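Sel1 repeat family protein (Pseudomonas aeruginosa, PDB 6LCH) probably acts as an immunity protein that neutralises the type VI secretion effector PldB, using a helical scaffold of Sel1 repeats. Local coordinates at residues A[49-54]-A[63-68]. Numbering follows the deposited sequence.
Sequences LYSKAA and HNLANL
The phenol ring of Tyr50 has one face turned to the backbone of helix 59-70, with Leu65 N 4.2 Å above its plane toward the rim. Asn64 CB makes an off-centre CH-pi contact with the ring, 4.0 Å from the centroid, and comes nearest at CZ. At the ring's edge, close to its plane, lies Leu68 CD1, 4.1 Å from Tyr50 CD2. The amide of Asn64 stands almost perpendicular to the ring, the two planes 88° apart. Its ND2 donates a nearly straight hydrogen bond of 2.9 Å to Tyr50 OH, and the hydroxyl oxygen lies close to the amide plane, as suits an N-H donor. Asn64 thus meets Tyr50 twice, by CB at the ring and by ND2 at the hydroxyl. At the other end of the side chain, Tyr50 CB rests against Leu65 CB at 4.0 Å. Leu65 has CG anti to its backbone N (chi1 -179°), swinging its branched end toward helix 43-55; CD2 is the branch that meets Ser51 OG, 3.2 Å away. That hydroxyl is hydrogen-bonded to Val47 O, one turn back. The axes of segments 49-54 and 63-68 come within 9.4 Å and run obliquely antiparallel at 131°, in consecutive helices of an alpha-alpha hairpin in the TPR-like Sel1 array. Tyr28 of helix 22-34 touches both Tyr50 and Asn64, while Leu87 of helix 81-93 packs on Ala54 and Leu65, joining the hairpin to the helices before and after it.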
loop_
_atom_site.group_PDB
_atom_site.type_symbol
_atom_site.label_atom_id
_atom_site.label_comp_id
_atom_site.label_asym_id
_atom_site.label_seq_id
_atom_site.Cartn_x
_atom_site.Cartn_y
_atom_site.Cartn_z
ATOM N N LEU A 49 12.981 -16.006 13.402
ATOM C CA LEU A 49 12.108 -15.092 14.131
ATOM C C LEU A 49 10.730 -15.013 13.488
ATOM O O LEU A 49 9.706 -15.176 14.166
ATOM C CB LEU A 49 12.744 -13.706 14.195
ATOM C CG LEU A 49 14.038 -13.613 14.998
ATOM C CD1 LEU A 49 14.863 -12.437 14.517
ATOM C CD2 LEU A 49 13.724 -13.488 16.479
ATOM N N TYR A 50 10.689 -14.755 12.177
ATOM C CA TYR A 50 9.420 -14.678 11.459
ATOM C C TYR A 50 8.579 -15.927 11.684
ATOM O O TYR A 50 7.386 -15.838 11.998
ATOM C CB TYR A 50 9.678 -14.481 9.964
ATOM C CG TYR A 50 9.776 -13.040 9.518
ATOM C CD1 TYR A 50 9.239 -12.011 10.283
ATOM C CD2 TYR A 50 10.395 -12.711 8.317
ATOM C CE1 TYR A 50 9.325 -10.694 9.869
ATOM C CE2 TYR A 50 10.486 -11.402 7.895
ATOM C CZ TYR A 50 9.949 -10.397 8.670
ATOM O OH TYR A 50 10.046 -9.090 8.247
ATOM N N SER A 51 9.185 -17.106 11.512
ATOM C CA SER A 51 8.432 -18.348 11.658
ATOM C C SER A 51 7.958 -18.537 13.091
ATOM O O SER A 51 6.802 -18.914 13.325
ATOM C CB SER A 51 9.282 -19.535 11.209
ATOM O OG SER A 51 9.850 -19.294 9.933
ATOM N N LYS A 52 8.840 -18.279 14.061
ATOM C CA LYS A 52 8.452 -18.344 15.467
ATOM C C LYS A 52 7.241 -17.462 15.742
ATOM O O LYS A 52 6.302 -17.874 16.434
ATOM C CB LYS A 52 9.627 -17.924 16.353
ATOM C CG LYS A 52 10.644 -19.021 16.635
ATOM C CD LYS A 52 11.792 -18.500 17.502
ATOM C CE LYS A 52 12.836 -17.754 16.675
ATOM N NZ LYS A 52 13.871 -17.066 17.507
ATOM N N ALA A 53 7.241 -16.244 15.199
ATOM C CA ALA A 53 6.088 -15.372 15.367
ATOM C C ALA A 53 4.871 -15.930 14.639
ATOM O O ALA A 53 3.747 -15.853 15.149
ATOM C CB ALA A 53 6.422 -13.966 14.875
ATOM N N ALA A 54 5.081 -16.512 13.454
ATOM C CA ALA A 54 3.966 -17.035 12.667
ATOM C C ALA A 54 3.287 -18.201 13.371
ATOM O O ALA A 54 2.061 -18.346 13.304
ATOM C CB ALA A 54 4.456 -17.463 11.285
ATOM N N HIS A 63 2.589 -12.718 6.759
ATOM C CA HIS A 63 2.633 -11.985 5.500
ATOM C C HIS A 63 4.073 -11.734 5.062
ATOM O O HIS A 63 4.448 -12.028 3.921
ATOM C CB HIS A 63 1.862 -10.673 5.652
ATOM C CG HIS A 63 2.022 -9.735 4.496
ATOM N ND1 HIS A 63 1.240 -9.809 3.364
ATOM C CD2 HIS A 63 2.873 -8.699 4.297
ATOM C CE1 HIS A 63 1.604 -8.864 2.516
ATOM N NE2 HIS A 63 2.594 -8.176 3.059
ATOM N N ASN A 64 4.900 -11.196 5.964
ATOM C CA ASN A 64 6.280 -10.881 5.603
ATOM C C ASN A 64 7.057 -12.134 5.225
ATOM O O ASN A 64 7.830 -12.125 4.262
ATOM C CB ASN A 64 6.981 -10.163 6.755
ATOM C CG ASN A 64 6.643 -8.695 6.813
ATOM O OD1 ASN A 64 5.617 -8.265 6.290
ATOM N ND2 ASN A 64 7.501 -7.913 7.458
ATOM N N LEU A 65 6.873 -13.219 5.980
ATOM C CA LEU A 65 7.621 -14.439 5.698
ATOM C C LEU A 65 7.195 -15.052 4.372
ATOM O O LEU A 65 8.041 -15.469 3.571
ATOM C CB LEU A 65 7.439 -15.439 6.839
ATOM C CG LEU A 65 8.193 -16.756 6.680
ATOM C CD1 LEU A 65 9.670 -16.484 6.432
ATOM C CD2 LEU A 65 7.989 -17.636 7.910
ATOM N N ALA A 66 5.886 -15.101 4.115
ATOM C CA ALA A 66 5.407 -15.671 2.861
ATOM C C ALA A 66 5.874 -14.854 1.665
ATOM O O ALA A 66 6.147 -15.410 0.595
ATOM C CB ALA A 66 3.885 -15.770 2.879
ATOM N N ASN A 67 5.974 -13.532 1.818
ATOM C CA ASN A 67 6.504 -12.735 0.719
ATOM C C ASN A 67 7.940 -13.120 0.403
ATOM O O ASN A 67 8.356 -13.031 -0.753
ATOM C CB ASN A 67 6.421 -11.239 1.020
ATOM C CG ASN A 67 6.624 -10.392 -0.228
ATOM O OD1 ASN A 67 5.930 -10.569 -1.230
ATOM N ND2 ASN A 67 7.594 -9.485 -0.183
ATOM N N LEU A 68 8.708 -13.551 1.406
ATOM C CA LEU A 68 10.043 -14.078 1.136
ATOM C C LEU A 68 9.968 -15.411 0.392
ATOM O O LEU A 68 10.708 -15.636 -0.574
ATOM C CB LEU A 68 10.827 -14.234 2.442
ATOM C CG LEU A 68 10.895 -13.039 3.399
ATOM C CD1 LEU A 68 11.844 -13.329 4.556
ATOM C CD2 LEU A 68 11.304 -11.767 2.672
#